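Local coordinates for putative cobalamin synthesis related protein (Corynebacterium diphtheriae, PDB 2NPN) that binds S-adenosylmethionine and a magnesium ion and is probably a precorrin-6A synthase (deacetylating), a methyltransferase of cobalamin biosynthesis, at residues A[29-34]-A[96-101]; A[3-8]-A[103-108]; A[179-184]-A[246-251]. One frame throughout, in Å; residues are numbered along the deposited sequence.

How the interactions relate
Interactions 1 and 2 belong to one parallel sheet and touch each other, their centres about 8 Å apart. Interaction 2 is the buried pairing of strands 3-9 and 104-109, carried by backbone bonds and apolar side chains. Interaction 1 lies at a partly exposed helix end, where helix 78-98 stops beside neighbouring strand 31-35, and works through aliphatic contacts and bridging waters. Gln30 OE1 joins the two by accepting from Ala104 N. Interaction 3 is remote, its centre about 37 Å from that of interaction 2, in the second, mixed sheet. It is largely buried, yet it adds charged groups and a magnesium ligand at the C-terminus. The other two are without charged pairs.

Interaction 1. Residues A[29-34]-A[96-101]; sequences AQAIVA and RERTPD
Gln30 and Ala31 run past the end of helix 78-98, with the CA of Gln30 5.9 Å from that of Thr99 and no direct backbone bond between the two segments. The contact joins the end of this helix to the five-stranded parallel sheet of the tetrapyrrole methylase. Strand 31-35 and strand 104-109, which follows helix 78-98 in the chain, are neighbours in that sheet. Ala31 and Val33 both make backbone bonds to Ala106 in the neighbouring strand.

Aliphatic carbons make the apolar part. Ala31 CB points at the helix end and meets two carbons, Thr99 CG2 at 3.7 Å and Arg98 CB at 3.9 Å. Thr99 CG2 also reaches Gln30 CB. It can do so because CG2 stands anti to the carbonyl carbon of its own residue, while chi1 of 65° sets OG1 between the backbone N and C. That hydroxyl bonds back to Ile95 O in the last helical turn. The side chains of Gln30 and Pro100 cross at about a right angle, with Gln30 OE1 3.9 Å from Pro100 CD. The polar partner of this OE1 is Ala104 N on the adjacent strand, a bond that helps fix the Gln30 amide.

Two waters make the polar part. The first donates to both backbone carbonyls, 2.7 Å to Arg98 O and a longer 3.2 Å to Gln30 O. It thus joins two acceptors that cannot bond to each other. The second lies farther along the strand, at the end of the extended Arg98 side chain, which also touches Tyr62 of strand 61-64. This water accepts at 3.0 Å from Ile32 N, and also accepts from Arg98 NH1, lying in the guanidinium plane at its edge.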
loop_
_atom_site.group_PDB
_atom_site.type_symbol
_atom_site.label_atom_id
_atom_site.label_comp_id
_atom_site.label_asym_id
_atom_site.label_seq_id
_atom_site.Cartn_x
_atom_site.Cartn_y
_atom_site.Cartn_z
ATOM N N ALA A 29 -20.796 -5.398 0.116
ATOM C CA ALA A 29 -20.156 -6.712 0.124
ATOM C C ALA A 29 -20.791 -7.607 1.152
ATOM O O ALA A 29 -21.003 -7.219 2.296
ATOM C CB ALA A 29 -18.677 -6.622 0.386
ATOM N N GLN A 30 -21.076 -8.820 0.714
ATOM C CA GLN A 30 -21.570 -9.882 1.583
ATOM C C GLN A 30 -20.436 -10.659 2.281
ATOM O O GLN A 30 -20.697 -11.465 3.200
ATOM C CB GLN A 30 -22.417 -10.823 0.768
ATOM C CG GLN A 30 -23.813 -10.292 0.552
ATOM C CD GLN A 30 -24.274 -10.442 -0.886
ATOM O OE1 GLN A 30 -23.455 -10.540 -1.804
ATOM N NE2 GLN A 30 -25.581 -10.429 -1.093
ATOM N N ALA A 31 -19.212 -10.461 1.807
ATOM C CA ALA A 31 -18.009 -10.996 2.412
ATOM C C ALA A 31 -16.846 -10.075 2.143
ATOM O O ALA A 31 -16.819 -9.448 1.120
ATOM C CB ALA A 31 -17.677 -12.382 1.878
ATOM N N ILE A 32 -15.898 -10.056 3.078
ATOM C CA ILE A 32 -14.706 -9.230 3.003
ATOM C C ILE A 32 -13.459 -10.081 3.212
ATOM O O ILE A 32 -13.374 -10.856 4.160
ATOM C CB ILE A 32 -14.730 -8.070 4.014
ATOM C CG1 ILE A 32 -15.913 -7.138 3.739
ATOM C CG2 ILE A 32 -13.429 -7.256 3.899
ATOM C CD1 ILE A 32 -16.082 -6.021 4.772
ATOM N N VAL A 33 -12.486 -9.913 2.318
ATOM C CA VAL A 33 -11.222 -10.679 2.352
ATOM C C VAL A 33 -10.062 -9.672 2.367
ATOM O O VAL A 33 -10.104 -8.598 1.747
ATOM C CB VAL A 33 -11.058 -11.607 1.116
ATOM C CG1 VAL A 33 -9.704 -12.391 1.150
ATOM C CG2 VAL A 33 -12.256 -12.587 0.981
ATOM N N ALA A 34 -8.977 -10.052 3.028
ATOM C CA ALA A 34 -7.760 -9.274 2.944
ATOM C C ALA A 34 -6.581 -10.230 2.855
ATOM O O ALA A 34 -6.486 -11.169 3.653
ATOM C CB ALA A 34 -7.629 -8.397 4.139
ATOM N N ARG A 96 -17.337 -18.723 -2.675
ATOM C CA ARG A 96 -18.561 -19.452 -3.025
ATOM C C ARG A 96 -19.410 -19.767 -1.807
ATOM O O ARG A 96 -20.644 -19.816 -1.917
ATOM C CB ARG A 96 -18.225 -20.716 -3.809
ATOM C CG ARG A 96 -17.562 -20.459 -5.155
ATOM C CD ARG A 96 -17.394 -21.737 -5.900
ATOM N NE ARG A 96 -16.966 -21.539 -7.285
ATOM C CZ ARG A 96 -15.804 -21.937 -7.804
ATOM N NH1 ARG A 96 -14.887 -22.560 -7.074
ATOM N NH2 ARG A 96 -15.562 -21.718 -9.081
ATOM N N GLU A 97 -18.774 -20.000 -0.659
ATOM C CA GLU A 97 -19.514 -20.308 0.594
ATOM C C GLU A 97 -20.188 -19.069 1.147
ATOM O O GLU A 97 -21.301 -19.173 1.665
ATOM C CB GLU A 97 -18.598 -20.846 1.698
ATOM C CG GLU A 97 -18.064 -22.224 1.428
ATOM C CD GLU A 97 -16.766 -22.554 2.185
ATOM O OE1 GLU A 97 -16.167 -21.667 2.846
ATOM O OE2 GLU A 97 -16.338 -23.740 2.114
ATOM N N ARG A 98 -19.518 -17.919 1.066
ATOM C CA ARG A 98 -19.953 -16.731 1.809
ATOM C C ARG A 98 -20.727 -15.741 0.986
ATOM O O ARG A 98 -21.170 -14.717 1.510
ATOM C CB ARG A 98 -18.776 -16.024 2.493
ATOM C CG ARG A 98 -18.132 -16.783 3.591
ATOM C CD ARG A 98 -17.006 -15.983 4.201
ATOM N NE ARG A 98 -16.443 -16.701 5.324
ATOM C CZ ARG A 98 -15.780 -16.151 6.338
ATOM N NH1 ARG A 98 -15.550 -14.847 6.402
ATOM N NH2 ARG A 98 -15.327 -16.947 7.307
ATOM N N THR A 99 -20.862 -15.997 -0.313
ATOM C CA THR A 99 -21.653 -15.115 -1.171
ATOM C C THR A 99 -22.486 -15.974 -2.110
ATOM O O THR A 99 -22.018 -16.996 -2.599
ATOM C CB THR A 99 -20.745 -14.166 -1.986
ATOM O OG1 THR A 99 -19.946 -14.936 -2.886
ATOM C CG2 THR A 99 -19.792 -13.365 -1.045
ATOM N N PRO A 100 -23.713 -15.540 -2.402
ATOM C CA PRO A 100 -24.532 -16.249 -3.393
ATOM C C PRO A 100 -23.986 -16.021 -4.799
ATOM O O PRO A 100 -23.087 -15.167 -4.999
ATOM C CB PRO A 100 -25.903 -15.597 -3.242
ATOM C CG PRO A 100 -25.648 -14.271 -2.710
ATOM C CD PRO A 100 -24.365 -14.323 -1.908
ATOM N N ASP A 101 -24.552 -16.753 -5.758
ATOM C CA ASP A 101 -24.003 -16.763 -7.106
ATOM C C ASP A 101 -24.052 -15.400 -7.814
ATOM O O ASP A 101 -23.295 -15.191 -8.754
ATOM C CB ASP A 101 -24.615 -17.852 -7.974
ATOM C CG ASP A 101 -26.109 -17.746 -8.086
ATOM O OD1 ASP A 101 -26.708 -16.784 -7.544
ATOM O OD2 ASP A 101 -26.697 -18.658 -8.721
HETATM O O HOH W 1 -21.763 -14.351 4.159
HETATM O O HOH W 2 -16.285 -12.196 5.183
#

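Interaction 2. Residues A[3-8]-A[103-108]; sequences RTIYVI and GAVAFL
Tyr6 O is gripped from strand 104-109 by Phe107 N at 2.8 Å. A weaker CA-H contact reaches the same oxygen, with Ala106 CA 3.3 Å from Tyr6 O. Val105 O is held likewise by Tyr6 N and the CA-H of Ile5. Five N-H to O bonds pair the strands in parallel register, from Thr4 N on Gly103 O to Ile8 N on Phe107 O, which is almost straight at 173°. The strand axes differ by 20°, a modest twist within the parallel sheet of this methylase domain.

On one face, Ile5 and Val105 lie side by side and touch CG1 to CG1 at 3.7 Å. Ile5 CG2, anti to its backbone N, reaches Phe107 CD2 at 3.6 Å. Helix 119-130 packs over Val7 and Phe107 on this face.

The other face includes Thr4, Tyr6, Ile8, Ala104, Ala106 and Leu108. Tyr6 CE2 approaches Ala104 CB, and Ile8 CD1 sits 3.8 Å from Ala106 CB. The Thr4 CG2 methyl lies above the centre of the Tyr6 ring.

The backbone bonds therefore fix the register, while the buried face of Ile5, Val7, Val105 and Phe107 helps keep the paired amides from water on its side.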
loop_
_atom_site.group_PDB
_atom_site.type_symbol
_atom_site.label_atom_id
_atom_site.label_comp_id
_atom_site.label_asym_id
_atom_site.label_seq_id
_atom_site.Cartn_x
_atom_site.Cartn_y
_atom_site.Cartn_z
ATOM N N ARG A 3 -20.647 -13.468 -9.765
ATOM C CA ARG A 3 -20.373 -12.654 -8.611
ATOM C C ARG A 3 -19.607 -11.386 -9.023
ATOM O O ARG A 3 -19.038 -11.328 -10.116
ATOM C CB ARG A 3 -19.561 -13.453 -7.600
ATOM C CG ARG A 3 -20.306 -14.678 -7.055
ATOM C CD ARG A 3 -19.388 -15.487 -6.158
ATOM N NE ARG A 3 -20.143 -16.426 -5.331
ATOM C CZ ARG A 3 -20.578 -17.621 -5.738
ATOM N NH1 ARG A 3 -20.325 -18.064 -6.975
ATOM N NH2 ARG A 3 -21.291 -18.393 -4.930
ATOM N N THR A 4 -19.655 -10.368 -8.170
ATOM C CA THR A 4 -18.806 -9.171 -8.268
ATOM C C THR A 4 -17.701 -9.256 -7.237
ATOM O O THR A 4 -17.985 -9.531 -6.086
ATOM C CB THR A 4 -19.623 -7.906 -8.012
ATOM O OG1 THR A 4 -20.616 -7.797 -9.046
ATOM C CG2 THR A 4 -18.733 -6.656 -8.014
ATOM N N ILE A 5 -16.450 -9.054 -7.665
ATOM C CA ILE A 5 -15.322 -8.944 -6.761
ATOM C C ILE A 5 -14.854 -7.489 -6.770
ATOM O O ILE A 5 -14.340 -7.010 -7.780
ATOM C CB ILE A 5 -14.144 -9.879 -7.154
ATOM C CG1 ILE A 5 -14.534 -11.363 -7.080
ATOM C CG2 ILE A 5 -12.945 -9.605 -6.251
ATOM C CD1 ILE A 5 -13.500 -12.328 -7.626
ATOM N N TYR A 6 -15.101 -6.769 -5.673
ATOM C CA TYR A 6 -14.623 -5.418 -5.535
ATOM C C TYR A 6 -13.208 -5.518 -4.985
ATOM O O TYR A 6 -12.974 -6.212 -4.011
ATOM C CB TYR A 6 -15.450 -4.604 -4.553
ATOM C CG TYR A 6 -16.820 -4.294 -4.979
ATOM C CD1 TYR A 6 -17.044 -3.317 -5.922
ATOM C CD2 TYR A 6 -17.913 -4.916 -4.379
ATOM C CE1 TYR A 6 -18.306 -2.969 -6.307
ATOM C CE2 TYR A 6 -19.218 -4.579 -4.765
ATOM C CZ TYR A 6 -19.391 -3.596 -5.733
ATOM O OH TYR A 6 -20.658 -3.250 -6.138
ATOM N N VAL A 7 -12.281 -4.783 -5.594
ATOM C CA VAL A 7 -10.923 -4.699 -5.058
ATOM C C VAL A 7 -10.771 -3.255 -4.604
ATOM O O VAL A 7 -10.727 -2.350 -5.434
ATOM C CB VAL A 7 -9.864 -5.084 -6.113
ATOM C CG1 VAL A 7 -8.464 -4.982 -5.518
ATOM C CG2 VAL A 7 -10.169 -6.504 -6.644
ATOM N N ILE A 8 -10.789 -3.070 -3.298
ATOM C CA ILE A 8 -11.048 -1.745 -2.739
ATOM C C ILE A 8 -9.788 -1.175 -2.065
ATOM O O ILE A 8 -9.329 -1.691 -1.034
ATOM C CB ILE A 8 -12.225 -1.744 -1.702
ATOM C CG1 ILE A 8 -13.462 -2.436 -2.290
ATOM C CG2 ILE A 8 -12.486 -0.308 -1.215
ATOM C CD1 ILE A 8 -14.684 -2.331 -1.442
ATOM N N GLY A 103 -23.769 -12.585 -5.835
ATOM C CA GLY A 103 -23.351 -11.758 -4.690
ATOM C C GLY A 103 -22.068 -11.010 -4.919
ATOM O O GLY A 103 -21.498 -11.047 -6.015
ATOM N N ALA A 104 -21.616 -10.340 -3.862
ATOM C CA ALA A 104 -20.439 -9.482 -3.959
ATOM C C ALA A 104 -19.486 -9.762 -2.815
ATOM O O ALA A 104 -19.907 -9.926 -1.663
ATOM C CB ALA A 104 -20.839 -8.050 -3.948
ATOM N N VAL A 105 -18.204 -9.837 -3.145
ATOM C CA VAL A 105 -17.121 -9.917 -2.163
ATOM C C VAL A 105 -16.199 -8.721 -2.358
ATOM O O VAL A 105 -16.012 -8.277 -3.493
ATOM C CB VAL A 105 -16.328 -11.244 -2.271
ATOM C CG1 VAL A 105 -15.797 -11.475 -3.618
ATOM C CG2 VAL A 105 -15.200 -11.376 -1.224
ATOM N N ALA A 106 -15.685 -8.186 -1.261
ATOM C CA ALA A 106 -14.715 -7.095 -1.300
ATOM C C ALA A 106 -13.358 -7.603 -0.798
ATOM O O ALA A 106 -13.287 -8.174 0.308
ATOM C CB ALA A 106 -15.187 -5.907 -0.406
ATOM N N PHE A 107 -12.287 -7.333 -1.562
ATOM C CA PHE A 107 -10.915 -7.498 -1.091
ATOM C C PHE A 107 -10.382 -6.129 -0.675
ATOM O O PHE A 107 -10.501 -5.176 -1.456
ATOM C CB PHE A 107 -10.003 -8.044 -2.177
ATOM C CG PHE A 107 -10.133 -9.522 -2.445
ATOM C CD1 PHE A 107 -9.130 -10.396 -2.039
ATOM C CD2 PHE A 107 -11.218 -10.010 -3.119
ATOM C CE1 PHE A 107 -9.195 -11.739 -2.300
ATOM C CE2 PHE A 107 -11.318 -11.374 -3.406
ATOM C CZ PHE A 107 -10.286 -12.260 -2.985
ATOM N N LEU A 108 -9.787 -6.032 0.509
ATOM C CA LEU A 108 -9.268 -4.759 1.001
ATOM C C LEU A 108 -7.796 -4.671 0.679
ATOM O O LEU A 108 -7.027 -5.631 0.926
ATOM C CB LEU A 108 -9.495 -4.645 2.504
ATOM C CG LEU A 108 -10.927 -4.888 2.963
ATOM C CD1 LEU A 108 -10.988 -4.696 4.483
ATOM C CD2 LEU A 108 -11.884 -4.007 2.197
#

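Interaction 3. Residues A[179-184]-A[246-251]; sequences RRNCVV and LLRELD. With MG (magnesium ion), chain B.
Arg180 and Asp251 form an end-on salt bridge, with Arg180 NH1 2.9 Å from Asp251 OD2 and Arg180 NH2 bonded to Asp251 OD1. Both oxygens lie in the guanidinium plane, but the carboxylate plane is turned 34° from it. The OD2 bond comes from above the carboxylate plane. The Arg180 chain bends at chi3 (61°), which sets NE. Glu249 CB lies over one face of that guanidinium, toward its rim.

A second arginine meets a neutral amide. Arg248 grips Asn181 OD1 side-on, with NE at 2.8 Å and NH2 at 2.9 Å. The oxygen lies in the guanidinium plane, and the two side chains run side by side, pointing the same way. Leu155 O also accepts from Arg248 NH2, while Ile156 O and Ala162 O take the Asn181 ND2 protons.

Backbone bonds pair the strands antiparallel in the mixed sheet. Cys182 and Leu247 bond both ways, and Glu249 N donates to Arg180 O from above the carbonyl plane. A water links Arg179 O to Glu249 OE1, donating to the latter at 2.6 Å. Glu249 OE1 also bonds to Thr200 OG1, and OE2 to Thr197 OG1.

Among apolar contacts, Val183 CG2 meets Leu246 CD1 at 4.0 Å.

One metal bond completes the set. Leu250 O binds the magnesium ion at 2.3 Å, and Tyr219 OH is its other protein ligand.

The buried Asn181 and Arg248 ends are thus met by each other and by loop carbonyls, and the salt bridge ties the C-terminal residue to Arg180, just before strand 181-185, right beside the metal ligand Leu250.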
loop_
_atom_site.group_PDB
_atom_site.type_symbol
_atom_site.label_atom_id
_atom_site.label_comp_id
_atom_site.label_asym_id
_atom_site.label_seq_id
_atom_site.Cartn_x
_atom_site.Cartn_y
_atom_site.Cartn_z
ATOM N N ARG A 179 16.636 10.573 -10.885
ATOM C CA ARG A 179 16.790 10.920 -9.482
ATOM C C ARG A 179 16.617 12.421 -9.206
ATOM O O ARG A 179 16.626 12.839 -8.038
ATOM C CB ARG A 179 18.104 10.401 -8.952
ATOM C CG ARG A 179 18.079 8.892 -8.779
ATOM C CD ARG A 179 19.293 8.422 -8.018
ATOM N NE ARG A 179 20.382 8.176 -8.949
ATOM C CZ ARG A 179 21.459 8.932 -9.121
ATOM N NH1 ARG A 179 22.342 8.578 -10.033
ATOM N NH2 ARG A 179 21.673 10.032 -8.403
ATOM N N ARG A 180 16.419 13.222 -10.250
ATOM C CA ARG A 180 16.172 14.628 -10.076
ATOM C C ARG A 180 14.823 14.896 -9.392
ATOM O O ARG A 180 14.616 15.961 -8.784
ATOM C CB ARG A 180 16.230 15.381 -11.381
ATOM C CG ARG A 180 17.674 15.503 -11.907
ATOM C CD ARG A 180 17.737 16.440 -13.132
ATOM N NE ARG A 180 17.286 17.807 -12.823
ATOM C CZ ARG A 180 18.034 18.730 -12.220
ATOM N NH1 ARG A 180 19.288 18.488 -11.866
ATOM N NH2 ARG A 180 17.529 19.938 -11.974
ATOM N N ASN A 181 13.909 13.933 -9.544
ATOM C CA ASN A 181 12.574 14.030 -8.912
ATOM C C ASN A 181 12.019 12.625 -8.839
ATOM O O ASN A 181 11.413 12.125 -9.805
ATOM C CB ASN A 181 11.717 14.928 -9.739
ATOM C CG ASN A 181 10.397 15.190 -9.091
ATOM O OD1 ASN A 181 10.391 15.702 -7.974
ATOM N ND2 ASN A 181 9.288 14.928 -9.784
ATOM N N CYS A 182 12.274 11.973 -7.725
ATOM C CA CYS A 182 11.850 10.614 -7.608
ATOM C C CYS A 182 11.219 10.361 -6.261
ATOM O O CYS A 182 11.430 11.086 -5.300
ATOM C CB CYS A 182 13.018 9.689 -7.867
ATOM S SG CYS A 182 14.343 9.782 -6.688
ATOM N N VAL A 183 10.342 9.379 -6.263
ATOM C CA VAL A 183 9.664 8.889 -5.054
ATOM C C VAL A 183 10.141 7.463 -4.799
ATOM O O VAL A 183 10.189 6.641 -5.730
ATOM C CB VAL A 183 8.152 8.888 -5.240
ATOM C CG1 VAL A 183 7.457 8.263 -3.991
ATOM C CG2 VAL A 183 7.656 10.303 -5.513
ATOM N N VAL A 184 10.511 7.148 -3.563
ATOM C CA VAL A 184 11.065 5.858 -3.209
ATOM C C VAL A 184 10.161 5.153 -2.175
ATOM O O VAL A 184 9.810 5.735 -1.146
ATOM C CB VAL A 184 12.469 5.949 -2.671
ATOM C CG1 VAL A 184 13.061 4.581 -2.411
ATOM C CG2 VAL A 184 13.369 6.791 -3.590
ATOM N N LEU A 246 10.580 11.440 -1.011
ATOM C CA LEU A 246 10.723 12.069 -2.317
ATOM C C LEU A 246 12.085 12.761 -2.307
ATOM O O LEU A 246 12.387 13.463 -1.345
ATOM C CB LEU A 246 9.607 13.092 -2.579
ATOM C CG LEU A 246 9.553 13.660 -3.991
ATOM C CD1 LEU A 246 8.053 14.062 -4.331
ATOM C CD2 LEU A 246 10.517 14.787 -4.184
ATOM N N LEU A 247 12.911 12.485 -3.296
ATOM C CA LEU A 247 14.228 13.136 -3.490
ATOM C C LEU A 247 14.093 14.044 -4.684
ATOM O O LEU A 247 13.521 13.700 -5.709
ATOM C CB LEU A 247 15.293 12.083 -3.792
ATOM C CG LEU A 247 15.572 11.040 -2.700
ATOM C CD1 LEU A 247 16.705 10.033 -3.176
ATOM C CD2 LEU A 247 15.908 11.660 -1.420
ATOM N N ARG A 248 14.620 15.238 -4.530
ATOM C CA ARG A 248 14.590 16.250 -5.585
ATOM C C ARG A 248 15.932 16.945 -5.622
ATOM O O ARG A 248 16.424 17.402 -4.591
ATOM C CB ARG A 248 13.465 17.245 -5.353
ATOM C CG ARG A 248 13.258 18.240 -6.463
ATOM C CD ARG A 248 11.949 19.008 -6.324
ATOM N NE ARG A 248 10.789 18.131 -6.556
ATOM C CZ ARG A 248 9.539 18.320 -6.116
ATOM N NH1 ARG A 248 9.196 19.415 -5.416
ATOM N NH2 ARG A 248 8.611 17.421 -6.369
ATOM N N GLU A 249 16.457 17.090 -6.825
ATOM C CA GLU A 249 17.747 17.772 -7.031
ATOM C C GLU A 249 17.455 19.260 -7.155
ATOM O O GLU A 249 16.982 19.733 -8.188
ATOM C CB GLU A 249 18.476 17.236 -8.262
ATOM C CG GLU A 249 19.920 17.563 -8.255
ATOM C CD GLU A 249 20.695 16.723 -7.221
ATOM O OE1 GLU A 249 20.096 15.933 -6.451
ATOM O OE2 GLU A 249 21.918 16.851 -7.227
ATOM N N LEU A 250 17.780 20.000 -6.106
ATOM C CA LEU A 250 17.545 21.451 -6.039
ATOM C C LEU A 250 18.838 22.196 -6.354
ATOM O O LEU A 250 19.426 22.834 -5.537
ATOM C CB LEU A 250 16.957 21.834 -4.681
ATOM C CG LEU A 250 15.587 21.291 -4.293
ATOM C CD1 LEU A 250 15.198 21.780 -2.909
ATOM C CD2 LEU A 250 14.534 21.580 -5.361
ATOM N N ASP A 251 19.298 22.026 -7.585
ATOM C CA ASP A 251 20.489 22.685 -8.053
ATOM C C ASP A 251 20.212 23.953 -8.874
ATOM O O ASP A 251 19.090 24.509 -8.889
ATOM C CB ASP A 251 21.316 21.684 -8.869
ATOM C CG ASP A 251 20.622 21.217 -10.147
ATOM O OD1 ASP A 251 19.477 21.610 -10.459
ATOM O OD2 ASP A 251 21.244 20.405 -10.841
ATOM O OXT ASP A 251 21.141 24.443 -9.543
HETATM MG MG MG B . 19.295 23.804 -3.457
HETATM O O HOH W 3 19.049 13.647 -7.266
#